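Local coordinates for membrane lipoprotein TpN32 (Treponema pallidum, PDB 1XS5) that binds L-methionine between the two lobes of a periplasmic-binding-protein fold and probably serves methionine uptake as a membrane-tethered lipoprotein, at residues Y88-R93 and Q164-V169; G101-I106 and V149-E154; S111-A116 and F135-D140; L117-A122 and G186-P191. All coordinates share one frame; numbering follows the deposited sequence.

Four contacts within one lobe show how chemistry follows place in an alpha/beta fold. Interactions 1 and 2 belong to the same five-stranded sheet: interaction 2 joins edge strand 149-153 to strand 103-107 by backbone hydrogen bonds between parallel strands, and interaction 1 sets antiparallel strand 86-88 and its turn against strand 167-170. Interactions 3 and 4 share helix 110-122, which packs on that sheet. Its first half carries buried polar groups, among them ligand-binding Arg-115, which forms a salt bridge with Glu-190 of interaction 4; its second half meets strand 188-189, the sheet's other edge, through apolar side chains and one water. Interaction 3 has no fully exposed residue among those that touch, whereas 1, 2 and 4 combine buried residues with exposed ones.

Interaction 1 (Y88-R93 and Q164-V169); sequences YSRTYR and QVDGAV
Tyr-88 and Ala-168 form an antiparallel hydrogen-bonded pair, Tyr-88 N donating to Ala-168 O at 2.8 Å and Ala-168 N donating to Tyr-88 O at 2.9 Å. Beyond this pair the chain 88-93 turns, and side chains take over the bonding. Ser-89 has OG anti to its backbone N (chi1 177°), where it donates to Asp-166 O at 2.7 Å, almost in line with the carbonyl. The same OG accepts from the backbone N of Thr-91 and of Tyr-92, an ST turn and ST motif that tie the turn to the opposite segment through one hydroxyl. The Arg-90 chain is extended from CG to NE, and NE donates to Val-165 O at 2.8 Å, with the oxygen in the guanidinium plane but NE well above the carbonyl plane. A water accepts from Arg-90 N and donates to Val-165 O, so this carbonyl is gripped twice. Tyr-92 lies beside Asp-166, CE2 4.0 Å from OD1, while the methyl CG2 of Thr-91 sits over the centre of one ring face. Asp-166 OD2 accepts from Val-103 N, joining segment 164-169 to strand 103-107, and Val-169 reaches across to Leu-119 and Leu-120 of helix 110-122.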
loop_
_atom_site.group_PDB
_atom_site.type_symbol
_atom_site.label_atom_id
_atom_site.label_comp_id
_atom_site.label_asym_id
_atom_site.label_seq_id
_atom_site.Cartn_x
_atom_site.Cartn_y
_atom_site.Cartn_z
ATOM N N TYR A 88 -11.524 -10.054 -0.169
ATOM C CA TYR A 88 -12.438 -10.133 -1.298
ATOM C C TYR A 88 -12.660 -11.608 -1.594
ATOM O O TYR A 88 -11.853 -12.454 -1.199
ATOM C CB TYR A 88 -11.808 -9.481 -2.547
ATOM C CG TYR A 88 -11.476 -7.996 -2.398
ATOM C CD1 TYR A 88 -12.447 -7.021 -2.624
ATOM C CD2 TYR A 88 -10.209 -7.589 -1.999
ATOM C CE1 TYR A 88 -12.152 -5.647 -2.454
ATOM C CE2 TYR A 88 -9.900 -6.237 -1.830
ATOM C CZ TYR A 88 -10.878 -5.281 -2.062
ATOM O OH TYR A 88 -10.584 -3.962 -1.874
ATOM N N SER A 89 -13.729 -11.930 -2.310
ATOM C CA SER A 89 -13.984 -13.333 -2.662
ATOM C C SER A 89 -14.584 -13.427 -4.059
ATOM O O SER A 89 -15.400 -12.610 -4.434
ATOM C CB SER A 89 -14.956 -13.985 -1.678
ATOM O OG SER A 89 -15.243 -15.333 -2.099
ATOM N N ARG A 90 -14.185 -14.443 -4.814
ATOM C CA ARG A 90 -14.670 -14.602 -6.179
ATOM C C ARG A 90 -16.111 -15.038 -6.159
ATOM O O ARG A 90 -16.834 -14.848 -7.138
ATOM C CB ARG A 90 -13.858 -15.672 -6.917
ATOM C CG ARG A 90 -14.021 -17.098 -6.352
ATOM C CD ARG A 90 -12.989 -18.035 -6.979
ATOM N NE ARG A 90 -12.901 -19.364 -6.359
ATOM C CZ ARG A 90 -13.565 -20.431 -6.794
ATOM N NH1 ARG A 90 -14.377 -20.336 -7.846
ATOM N NH2 ARG A 90 -13.403 -21.600 -6.203
ATOM N N THR A 91 -16.534 -15.612 -5.042
ATOM C CA THR A 91 -17.888 -16.113 -4.974
ATOM C C THR A 91 -18.683 -15.822 -3.689
ATOM O O THR A 91 -19.874 -15.470 -3.748
ATOM C CB THR A 91 -17.845 -17.620 -5.219
ATOM O OG1 THR A 91 -19.132 -18.164 -4.968
ATOM C CG2 THR A 91 -16.809 -18.284 -4.315
ATOM N N TYR A 92 -18.041 -15.963 -2.537
ATOM C CA TYR A 92 -18.726 -15.717 -1.284
ATOM C C TYR A 92 -19.080 -14.250 -1.119
ATOM O O TYR A 92 -18.319 -13.370 -1.519
ATOM C CB TYR A 92 -17.864 -16.193 -0.119
ATOM C CG TYR A 92 -17.603 -17.676 -0.166
ATOM C CD1 TYR A 92 -18.662 -18.592 -0.221
ATOM C CD2 TYR A 92 -16.303 -18.172 -0.169
ATOM C CE1 TYR A 92 -18.419 -19.974 -0.276
ATOM C CE2 TYR A 92 -16.055 -19.530 -0.229
ATOM C CZ TYR A 92 -17.115 -20.425 -0.282
ATOM O OH TYR A 92 -16.839 -21.767 -0.347
ATOM N N ARG A 93 -20.258 -13.989 -0.554
ATOM C CA ARG A 93 -20.724 -12.623 -0.351
ATOM C C ARG A 93 -20.759 -12.205 1.131
ATOM O O ARG A 93 -21.135 -11.070 1.477
ATOM C CB ARG A 93 -22.105 -12.475 -0.945
ATOM C CG ARG A 93 -22.167 -12.451 -2.459
ATOM C CD ARG A 93 -23.643 -12.458 -2.823
ATOM N NE ARG A 93 -23.917 -12.184 -4.226
ATOM C CZ ARG A 93 -25.123 -12.317 -4.779
ATOM N NH1 ARG A 93 -26.158 -12.723 -4.040
ATOM N NH2 ARG A 93 -25.296 -12.047 -6.073
ATOM N N GLN A 164 -9.052 -18.386 -8.548
ATOM C CA GLN A 164 -8.692 -19.756 -8.240
ATOM C C GLN A 164 -8.609 -20.074 -6.733
ATOM O O GLN A 164 -8.210 -21.173 -6.346
ATOM C CB GLN A 164 -7.364 -20.100 -8.915
ATOM C CG GLN A 164 -7.459 -20.276 -10.449
ATOM C CD GLN A 164 -7.489 -18.963 -11.213
ATOM O OE1 GLN A 164 -6.617 -18.124 -11.054
ATOM N NE2 GLN A 164 -8.501 -18.786 -12.051
ATOM N N VAL A 165 -8.928 -19.102 -5.882
ATOM C CA VAL A 165 -8.915 -19.327 -4.431
ATOM C C VAL A 165 -10.286 -18.911 -3.879
ATOM O O VAL A 165 -11.064 -18.289 -4.562
ATOM C CB VAL A 165 -7.806 -18.499 -3.712
ATOM C CG1 VAL A 165 -6.411 -18.974 -4.179
ATOM C CG2 VAL A 165 -7.970 -16.999 -4.040
ATOM N N ASP A 166 -10.573 -19.263 -2.636
ATOM C CA ASP A 166 -11.861 -18.908 -2.040
ATOM C C ASP A 166 -11.939 -17.423 -1.674
ATOM O O ASP A 166 -13.017 -16.824 -1.722
ATOM C CB ASP A 166 -12.093 -19.784 -0.796
ATOM C CG ASP A 166 -12.203 -21.271 -1.165
ATOM O OD1 ASP A 166 -13.100 -21.581 -1.981
ATOM O OD2 ASP A 166 -11.406 -22.095 -0.652
ATOM N N GLY A 167 -10.809 -16.850 -1.272
ATOM C CA GLY A 167 -10.786 -15.417 -0.974
ATOM C C GLY A 167 -9.355 -14.894 -1.054
ATOM O O GLY A 167 -8.405 -15.677 -1.164
ATOM N N ALA A 168 -9.186 -13.571 -0.995
ATOM C CA ALA A 168 -7.862 -12.988 -1.022
ATOM C C ALA A 168 -7.904 -11.627 -0.351
ATOM O O ALA A 168 -8.898 -10.875 -0.521
ATOM C CB ALA A 168 -7.388 -12.807 -2.460
ATOM N N VAL A 169 -6.859 -11.334 0.420
ATOM C CA VAL A 169 -6.718 -10.014 1.094
ATOM C C VAL A 169 -5.818 -9.253 0.121
ATOM O O VAL A 169 -4.626 -9.561 0.004
ATOM C CB VAL A 169 -6.051 -10.188 2.457
ATOM C CG1 VAL A 169 -5.824 -8.839 3.109
ATOM C CG2 VAL A 169 -6.994 -11.066 3.366
HETATM O O HOH W 1 -11.565 -15.603 -4.358
#

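Interaction 2 (G101-I106 and V149-E154); sequences GAVIAI and VLQEVE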
loop_
_atom_site.group_PDB
_atom_site.type_symbol
_atom_site.label_atom_id
_atom_site.label_comp_id
_atom_site.label_asym_id
_atom_site.label_seq_id
_atom_site.Cartn_x
_atom_site.Cartn_y
_atom_site.Cartn_z
ATOM N N GLY A 101 -11.610 -25.180 5.808
ATOM C CA GLY A 101 -10.733 -25.538 4.719
ATOM C C GLY A 101 -10.619 -24.500 3.602
ATOM O O GLY A 101 -9.791 -24.680 2.729
ATOM N N ALA A 102 -11.426 -23.435 3.611
ATOM C CA ALA A 102 -11.344 -22.403 2.549
ATOM C C ALA A 102 -9.910 -21.910 2.337
ATOM O O ALA A 102 -9.145 -21.780 3.307
ATOM C CB ALA A 102 -12.248 -21.217 2.901
ATOM N N VAL A 103 -9.531 -21.617 1.080
ATOM C CA VAL A 103 -8.154 -21.135 0.814
ATOM C C VAL A 103 -8.127 -19.598 0.682
ATOM O O VAL A 103 -8.819 -19.039 -0.172
ATOM C CB VAL A 103 -7.559 -21.731 -0.524
ATOM C CG1 VAL A 103 -6.193 -21.082 -0.832
ATOM C CG2 VAL A 103 -7.395 -23.248 -0.415
ATOM N N ILE A 104 -7.372 -18.919 1.533
ATOM C CA ILE A 104 -7.302 -17.448 1.470
ATOM C C ILE A 104 -5.856 -17.020 1.169
ATOM O O ILE A 104 -4.927 -17.350 1.909
ATOM C CB ILE A 104 -7.787 -16.813 2.810
ATOM C CG1 ILE A 104 -9.255 -17.192 3.061
ATOM C CG2 ILE A 104 -7.650 -15.298 2.759
ATOM C CD1 ILE A 104 -9.897 -16.478 4.290
ATOM N N ALA A 105 -5.669 -16.281 0.076
ATOM C CA ALA A 105 -4.354 -15.813 -0.330
ATOM C C ALA A 105 -4.093 -14.449 0.290
ATOM O O ALA A 105 -4.982 -13.596 0.297
ATOM C CB ALA A 105 -4.309 -15.687 -1.855
ATOM N N ILE A 106 -2.869 -14.228 0.752
ATOM C CA ILE A 106 -2.488 -12.961 1.347
ATOM C C ILE A 106 -1.121 -12.499 0.834
ATOM O O ILE A 106 -0.352 -13.297 0.268
ATOM C CB ILE A 106 -2.433 -13.092 2.894
ATOM C CG1 ILE A 106 -1.391 -14.129 3.301
ATOM C CG2 ILE A 106 -3.793 -13.563 3.447
ATOM C CD1 ILE A 106 -1.399 -14.361 4.835
ATOM N N VAL A 149 -6.898 -22.175 5.045
ATOM C CA VAL A 149 -5.556 -22.416 4.516
ATOM C C VAL A 149 -5.089 -21.045 4.028
ATOM O O VAL A 149 -5.744 -20.470 3.165
ATOM C CB VAL A 149 -5.601 -23.382 3.259
ATOM C CG1 VAL A 149 -4.259 -23.475 2.621
ATOM C CG2 VAL A 149 -6.136 -24.735 3.636
ATOM N N LEU A 150 -3.976 -20.542 4.554
ATOM C CA LEU A 150 -3.438 -19.224 4.179
ATOM C C LEU A 150 -2.315 -19.345 3.159
ATOM O O LEU A 150 -1.296 -19.956 3.457
ATOM C CB LEU A 150 -2.869 -18.515 5.412
ATOM C CG LEU A 150 -3.880 -18.281 6.544
ATOM C CD1 LEU A 150 -3.167 -17.778 7.791
ATOM C CD2 LEU A 150 -4.875 -17.265 6.119
ATOM N N GLN A 151 -2.472 -18.776 1.975
ATOM C CA GLN A 151 -1.399 -18.875 0.982
ATOM C C GLN A 151 -0.714 -17.559 0.768
ATOM O O GLN A 151 -1.354 -16.586 0.412
ATOM C CB GLN A 151 -1.923 -19.315 -0.383
ATOM C CG GLN A 151 -2.767 -20.543 -0.370
ATOM C CD GLN A 151 -2.686 -21.297 -1.696
ATOM O OE1 GLN A 151 -2.709 -20.690 -2.802
ATOM N NE2 GLN A 151 -2.590 -22.628 -1.599
ATOM N N GLU A 152 0.596 -17.527 0.948
ATOM C CA GLU A 152 1.344 -16.305 0.752
ATOM C C GLU A 152 1.582 -16.134 -0.754
ATOM O O GLU A 152 2.042 -17.070 -1.410
ATOM C CB GLU A 152 2.688 -16.413 1.498
ATOM C CG GLU A 152 2.538 -16.511 3.023
ATOM C CD GLU A 152 3.818 -16.995 3.692
ATOM O OE1 GLU A 152 4.137 -18.198 3.558
ATOM O OE2 GLU A 152 4.514 -16.172 4.330
ATOM N N VAL A 153 1.316 -14.945 -1.292
ATOM C CA VAL A 153 1.462 -14.717 -2.731
ATOM C C VAL A 153 2.027 -13.333 -2.976
ATOM O O VAL A 153 1.717 -12.427 -2.201
ATOM C CB VAL A 153 0.064 -14.803 -3.419
ATOM C CG1 VAL A 153 0.174 -14.525 -4.915
ATOM C CG2 VAL A 153 -0.539 -16.153 -3.195
ATOM N N GLU A 154 2.863 -13.148 -4.015
ATOM C CA GLU A 154 3.368 -11.799 -4.299
ATOM C C GLU A 154 2.169 -10.869 -4.480
ATOM O O GLU A 154 1.272 -11.173 -5.251
ATOM C CB GLU A 154 4.175 -11.748 -5.597
ATOM C CG GLU A 154 5.428 -12.561 -5.565
ATOM C CD GLU A 154 6.423 -12.082 -6.600
ATOM O OE1 GLU A 154 5.998 -11.794 -7.745
ATOM O OE2 GLU A 154 7.625 -11.991 -6.266
#
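Five backbone hydrogen bonds zip residues 102-106 to 149-153 as parallel neighbours. Val-149 N donates to Ala-102 O at 2.9 Å, and Val-149 O accepts from Ile-104 N at 2.8 Å; Ile-104 O then takes Gln-151 N, Gln-151 O takes Ile-106 N, and Ile-106 O takes Val-153 N. Thus Ile-104 and Ile-106 bond through both N and O to residues flanking their partners Leu-150 and Glu-152, the alternation expected of parallel strands. Weaker CA-H...O contacts fill in the ladder, as from Ala-105 CA to Gln-151 O at 3.2 Å.

Side chains divide between the two faces. On the face of Val-103 and Ala-105, Gln-151 lays its aliphatic stem across Val-103: CG is 3.5 Å from Val-103 CG1, which is anti to its own backbone N (chi1 174°) and also meets Gln-151 CD. Val-103 CG2 touches Val-149 CB, and Ala-105 CB meets Val-153 CG2 at 4.0 Å; Leu-158 of helix 158-161 packs on both Ala-105 and Val-153. On the other face, Ile-106 CD1 approaches Leu-150 CB at 4.4 Å, and both side chains face Leu-117 of helix 110-122. Strand 103-107 leads into this helix, and the chain returns, after the small two-stranded excursion 127-128/141-143, as the parallel neighbour 149-153: a beta-alpha-beta crossover with an insertion, in the alpha/beta lobe of a periplasmic binding protein.

Interaction 3 (S111-A116 and F135-D140); sequences SNEARA and FATVED. With MET (methionine), chain B.
Glu-113 and Val-138 make the polar link between helix 110-122 and the loop: Val-138 N donates to Glu-113 OE2 at 2.9 Å, reaching the anti side of the carboxylate. CG of Glu-113 is anti to the backbone N (chi1 -174°), and the chain runs extended from there across Thr-137, whose CB lies 3.3 Å from OE2. That oxygen also comes close to OE2 of Glu-152, which could favour a shared proton. Thr-137 N donates to Asp-140 OD2, bracing the 3-10 turn, and Asp-140 OD1 pairs with Arg-129.

Packing is close: Ala-114 CB meets Ala-136 CB at 3.9 Å and lies 3.3 Å from the carbonyl Ala-136 O. Nearby, Ser-111 CB meets the edge of the Phe-135 ring at CD1 (3.9 Å), and the ring also touches Gln-65 and Gln-68 of helix 60-70.

Ligand contacts leave the helix in another direction. Arg-115 NH1 donates to the methionine O at 2.9 Å and to Asn-112 OD1 at 3.2 Å, both partners near the guanidinium plane, so Asn-112, whose OD1 is also hydrogen-bonded to His-59, probably helps to fix the rotation of the guanidinium. Asn-112 ND2 also lies 3.5 Å from the ligand SD. An arginine bonded to the carboxylate of a bound amino acid is familiar from amino-acid-binding proteins, and here it belongs to the methionine pocket, where Glu-83, Asn-171 and Asn-198 also hydrogen-bond the ligand.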
loop_
_atom_site.group_PDB
_atom_site.type_symbol
_atom_site.label_atom_id
_atom_site.label_comp_id
_atom_site.label_asym_id
_atom_site.label_seq_id
_atom_site.Cartn_x
_atom_site.Cartn_y
_atom_site.Cartn_z
ATOM N N SER A 111 5.536 -6.878 6.097
ATOM C CA SER A 111 4.676 -5.874 6.727
ATOM C C SER A 111 3.202 -5.963 6.236
ATOM O O SER A 111 2.281 -5.697 7.007
ATOM C CB SER A 111 5.223 -4.457 6.502
ATOM O OG SER A 111 5.156 -4.060 5.152
ATOM N N ASN A 112 2.970 -6.318 4.968
ATOM C CA ASN A 112 1.589 -6.441 4.494
ATOM C C ASN A 112 1.007 -7.786 4.817
ATOM O O ASN A 112 -0.219 -7.931 4.870
ATOM C CB ASN A 112 1.506 -6.127 2.994
ATOM C CG ASN A 112 1.735 -4.661 2.758
ATOM O OD1 ASN A 112 0.899 -3.850 3.172
ATOM N ND2 ASN A 112 2.896 -4.291 2.169
ATOM N N GLU A 113 1.872 -8.783 5.035
ATOM C CA GLU A 113 1.387 -10.102 5.430
ATOM C C GLU A 113 0.824 -9.967 6.842
ATOM O O GLU A 113 -0.254 -10.493 7.124
ATOM C CB GLU A 113 2.515 -11.136 5.484
ATOM C CG GLU A 113 1.999 -12.537 5.747
ATOM C CD GLU A 113 3.062 -13.613 5.504
ATOM O OE1 GLU A 113 3.967 -13.412 4.655
ATOM O OE2 GLU A 113 2.976 -14.662 6.163
ATOM N N ALA A 114 1.581 -9.305 7.731
ATOM C CA ALA A 114 1.110 -9.106 9.117
ATOM C C ALA A 114 -0.192 -8.333 9.121
ATOM O O ALA A 114 -1.087 -8.639 9.856
ATOM C CB ALA A 114 2.155 -8.307 9.929
ATOM N N ARG A 115 -0.251 -7.278 8.313
ATOM C CA ARG A 115 -1.440 -6.431 8.197
ATOM C C ARG A 115 -2.659 -7.252 7.779
ATOM O O ARG A 115 -3.762 -7.082 8.327
ATOM C CB ARG A 115 -1.127 -5.347 7.158
ATOM C CG ARG A 115 -2.201 -4.315 6.953
ATOM C CD ARG A 115 -1.741 -3.408 5.819
ATOM N NE ARG A 115 -2.741 -2.400 5.496
ATOM C CZ ARG A 115 -2.656 -1.669 4.400
ATOM N NH1 ARG A 115 -1.640 -1.906 3.591
ATOM N NH2 ARG A 115 -3.531 -0.699 4.137
ATOM N N ALA A 116 -2.459 -8.134 6.793
ATOM C CA ALA A 116 -3.533 -8.982 6.296
ATOM C C ALA A 116 -3.952 -10.020 7.366
ATOM O O ALA A 116 -5.130 -10.313 7.529
ATOM C CB ALA A 116 -3.085 -9.699 5.014
ATOM N N PHE A 135 6.009 -7.162 11.778
ATOM C CA PHE A 135 6.360 -8.015 10.624
ATOM C C PHE A 135 5.972 -9.495 10.757
ATOM O O PHE A 135 6.594 -10.387 10.154
ATOM C CB PHE A 135 7.857 -7.878 10.313
ATOM C CG PHE A 135 8.309 -6.459 10.209
ATOM C CD1 PHE A 135 7.545 -5.520 9.507
ATOM C CD2 PHE A 135 9.433 -6.021 10.900
ATOM C CE1 PHE A 135 7.874 -4.185 9.508
ATOM C CE2 PHE A 135 9.776 -4.650 10.898
ATOM C CZ PHE A 135 8.982 -3.736 10.197
ATOM N N ALA A 136 4.920 -9.738 11.536
ATOM C CA ALA A 136 4.393 -11.071 11.791
ATOM C C ALA A 136 4.050 -11.825 10.497
ATOM O O ALA A 136 3.631 -11.206 9.494
ATOM C CB ALA A 136 3.136 -10.945 12.679
ATOM N N THR A 137 4.236 -13.152 10.508
ATOM C CA THR A 137 3.880 -13.961 9.337
ATOM C C THR A 137 2.979 -15.117 9.724
ATOM O O THR A 137 2.589 -15.258 10.868
ATOM C CB THR A 137 5.120 -14.560 8.629
ATOM O OG1 THR A 137 5.846 -15.369 9.565
ATOM C CG2 THR A 137 6.017 -13.450 8.056
ATOM N N VAL A 138 2.683 -15.982 8.767
ATOM C CA VAL A 138 1.823 -17.104 9.035
ATOM C C VAL A 138 2.352 -17.994 10.169
ATOM O O VAL A 138 1.551 -18.669 10.817
ATOM C CB VAL A 138 1.629 -17.975 7.767
ATOM C CG1 VAL A 138 0.888 -17.173 6.699
ATOM C CG2 VAL A 138 3.020 -18.442 7.249
ATOM N N GLU A 139 3.669 -18.000 10.398
ATOM C CA GLU A 139 4.282 -18.822 11.461
ATOM C C GLU A 139 3.865 -18.319 12.848
ATOM O O GLU A 139 3.967 -19.040 13.852
ATOM C CB GLU A 139 5.811 -18.777 11.360
ATOM C CG GLU A 139 6.420 -17.594 12.094
ATOM C CD GLU A 139 7.868 -17.297 11.701
ATOM O OE1 GLU A 139 8.758 -18.161 11.929
ATOM O OE2 GLU A 139 8.116 -16.182 11.164
ATOM N N ASP A 140 3.406 -17.071 12.901
ATOM C CA ASP A 140 2.952 -16.455 14.146
ATOM C C ASP A 140 1.468 -16.704 14.453
ATOM O O ASP A 140 0.934 -16.171 15.417
ATOM C CB ASP A 140 3.206 -14.939 14.105
ATOM C CG ASP A 140 4.692 -14.594 14.082
ATOM O OD1 ASP A 140 5.413 -15.117 14.958
ATOM O OD2 ASP A 140 5.150 -13.812 13.206
HETATM N N MET B . -0.511 0.989 -1.694
HETATM C CA MET B . -0.149 -0.140 -0.760
HETATM C C MET B . -1.100 -0.269 0.449
HETATM O O MET B . -1.542 -1.403 0.758
HETATM C CB MET B . 1.289 0.047 -0.229
HETATM C CG MET B . 1.801 -1.196 0.468
HETATM S SD MET B . 3.465 -1.036 1.155
HETATM C CE MET B . 4.430 -1.276 -0.397
HETATM O OXT MET B . -1.389 0.773 1.079
#

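Interaction 4 (L117-A122 and G186-P191); sequences LRLLEA and GLAVEP
Leu-119 packs against the backbone of residues 189-190 in an apolar contact between the C-terminal half of helix 110-122 and the edge strand 188-189. CG, anti to the backbone N (chi1 177°), lies 3.9 Å from Val-189 C, and CD1 beyond it comes within 3.5 Å of Glu-190 N. The second methyl, CD2, meets Ala-188 CB at 4.2 Å. Pro-191 continues the contact along the helix: its CD lies 3.9 Å from Leu-119 CA and as near Arg-118 O, and also touches Ala-122 CB at 4.1 Å.

The polar link here is a water, which donates to Leu-119 O at 2.8 Å and to Val-189 O at 3.0 Å, bridging two backbone carbonyls that could not bond each other. The end of Glu-190 leads away from residues 117-122, toward the first half of the same helix: OE2 accepts from Leu-85 N and forms a salt bridge with Arg-115 NH2. Since Arg-115 holds the ligand carboxylate, Glu-190 is placed as a second-shell residue and probably helps to position the arginine and balance its charge. Leu-117, Leu-119 and Leu-120 lay the helix on the sheet, the helix-on-sheet packing of an alpha/beta lobe, beside the methionine site.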
loop_
_atom_site.group_PDB
_atom_site.type_symbol
_atom_site.label_atom_id
_atom_site.label_comp_id
_atom_site.label_asym_id
_atom_site.label_seq_id
_atom_site.Cartn_x
_atom_site.Cartn_y
_atom_site.Cartn_z
ATOM N N LEU A 117 -2.966 -10.558 8.088
ATOM C CA LEU A 117 -3.250 -11.536 9.154
ATOM C C LEU A 117 -4.080 -10.864 10.279
ATOM O O LEU A 117 -5.004 -11.488 10.821
ATOM C CB LEU A 117 -1.918 -12.104 9.684
ATOM C CG LEU A 117 -1.209 -13.054 8.678
ATOM C CD1 LEU A 117 0.214 -13.443 9.220
ATOM C CD2 LEU A 117 -2.027 -14.299 8.468
ATOM N N ARG A 118 -3.772 -9.597 10.591
ATOM C CA ARG A 118 -4.530 -8.874 11.620
ATOM C C ARG A 118 -5.956 -8.495 11.137
ATOM O O ARG A 118 -6.892 -8.323 11.940
ATOM C CB ARG A 118 -3.723 -7.677 12.123
ATOM C CG ARG A 118 -2.457 -8.174 12.793
ATOM C CD ARG A 118 -2.033 -7.422 14.043
ATOM N NE ARG A 118 -0.984 -8.145 14.788
ATOM C CZ ARG A 118 0.327 -8.073 14.537
ATOM N NH1 ARG A 118 0.797 -7.292 13.547
ATOM N NH2 ARG A 118 1.171 -8.786 15.283
ATOM N N LEU A 119 -6.122 -8.386 9.827
ATOM C CA LEU A 119 -7.449 -8.164 9.233
ATOM C C LEU A 119 -8.280 -9.448 9.439
ATOM O O LEU A 119 -9.437 -9.403 9.878
ATOM C CB LEU A 119 -7.284 -7.855 7.734
ATOM C CG LEU A 119 -8.557 -7.671 6.905
ATOM C CD1 LEU A 119 -8.170 -6.975 5.579
ATOM C CD2 LEU A 119 -9.233 -9.061 6.635
ATOM N N LEU A 120 -7.698 -10.603 9.097
ATOM C CA LEU A 120 -8.380 -11.905 9.260
ATOM C C LEU A 120 -8.630 -12.168 10.753
ATOM O O LEU A 120 -9.630 -12.739 11.125
ATOM C CB LEU A 120 -7.493 -13.034 8.673
ATOM C CG LEU A 120 -7.328 -12.903 7.134
ATOM C CD1 LEU A 120 -6.394 -14.005 6.608
ATOM C CD2 LEU A 120 -8.659 -13.032 6.465
ATOM N N GLU A 121 -7.704 -11.743 11.611
ATOM C CA GLU A 121 -7.923 -11.935 13.052
ATOM C C GLU A 121 -9.170 -11.128 13.498
ATOM O O GLU A 121 -10.045 -11.645 14.214
ATOM C CB GLU A 121 -6.674 -11.467 13.810
ATOM C CG GLU A 121 -6.773 -11.491 15.320
ATOM C CD GLU A 121 -5.451 -11.096 15.990
ATOM O OE1 GLU A 121 -4.918 -10.018 15.633
ATOM O OE2 GLU A 121 -4.952 -11.853 16.869
ATOM N N ALA A 122 -9.242 -9.861 13.075
ATOM C CA ALA A 122 -10.366 -8.980 13.394
ATOM C C ALA A 122 -11.699 -9.562 12.900
ATOM O O ALA A 122 -12.758 -9.346 13.522
ATOM C CB ALA A 122 -10.127 -7.580 12.754
ATOM N N GLY A 186 -15.584 -5.581 -0.759
ATOM C CA GLY A 186 -14.947 -6.182 0.407
ATOM C C GLY A 186 -15.928 -6.880 1.340
ATOM O O GLY A 186 -17.100 -6.478 1.464
ATOM N N LEU A 187 -15.456 -7.938 1.988
ATOM C CA LEU A 187 -16.288 -8.678 2.912
ATOM C C LEU A 187 -15.829 -8.370 4.342
ATOM O O LEU A 187 -16.554 -8.661 5.293
ATOM C CB LEU A 187 -16.161 -10.190 2.656
ATOM C CG LEU A 187 -16.574 -10.703 1.271
ATOM C CD1 LEU A 187 -16.493 -12.225 1.290
ATOM C CD2 LEU A 187 -18.024 -10.250 0.962
ATOM N N ALA A 188 -14.603 -7.851 4.473
ATOM C CA ALA A 188 -14.010 -7.486 5.767
ATOM C C ALA A 188 -12.890 -6.514 5.470
ATOM O O ALA A 188 -12.195 -6.636 4.454
ATOM C CB ALA A 188 -13.426 -8.761 6.523
ATOM N N VAL A 189 -12.712 -5.540 6.361
ATOM C CA VAL A 189 -11.686 -4.521 6.189
ATOM C C VAL A 189 -10.723 -4.518 7.376
ATOM O O VAL A 189 -11.108 -4.892 8.486
ATOM C CB VAL A 189 -12.339 -3.148 6.036
ATOM C CG1 VAL A 189 -11.253 -2.031 5.944
ATOM C CG2 VAL A 189 -13.221 -3.167 4.783
ATOM N N GLU A 190 -9.484 -4.080 7.140
ATOM C CA GLU A 190 -8.469 -4.072 8.172
ATOM C C GLU A 190 -8.922 -3.156 9.298
ATOM O O GLU A 190 -9.632 -2.157 9.067
ATOM C CB GLU A 190 -7.156 -3.557 7.624
ATOM C CG GLU A 190 -7.236 -2.090 7.194
ATOM C CD GLU A 190 -5.908 -1.618 6.652
ATOM O OE1 GLU A 190 -4.879 -1.910 7.323
ATOM O OE2 GLU A 190 -5.892 -0.972 5.575
ATOM N N PRO A 191 -8.488 -3.462 10.526
ATOM C CA PRO A 191 -8.893 -2.637 11.671
ATOM C C PRO A 191 -8.265 -1.248 11.776
ATOM O O PRO A 191 -8.843 -0.365 12.425
ATOM C CB PRO A 191 -8.561 -3.518 12.886
ATOM C CG PRO A 191 -7.395 -4.403 12.393
ATOM C CD PRO A 191 -7.804 -4.711 10.948
HETATM O O HOH W 2 -11.637 -7.631 9.567
#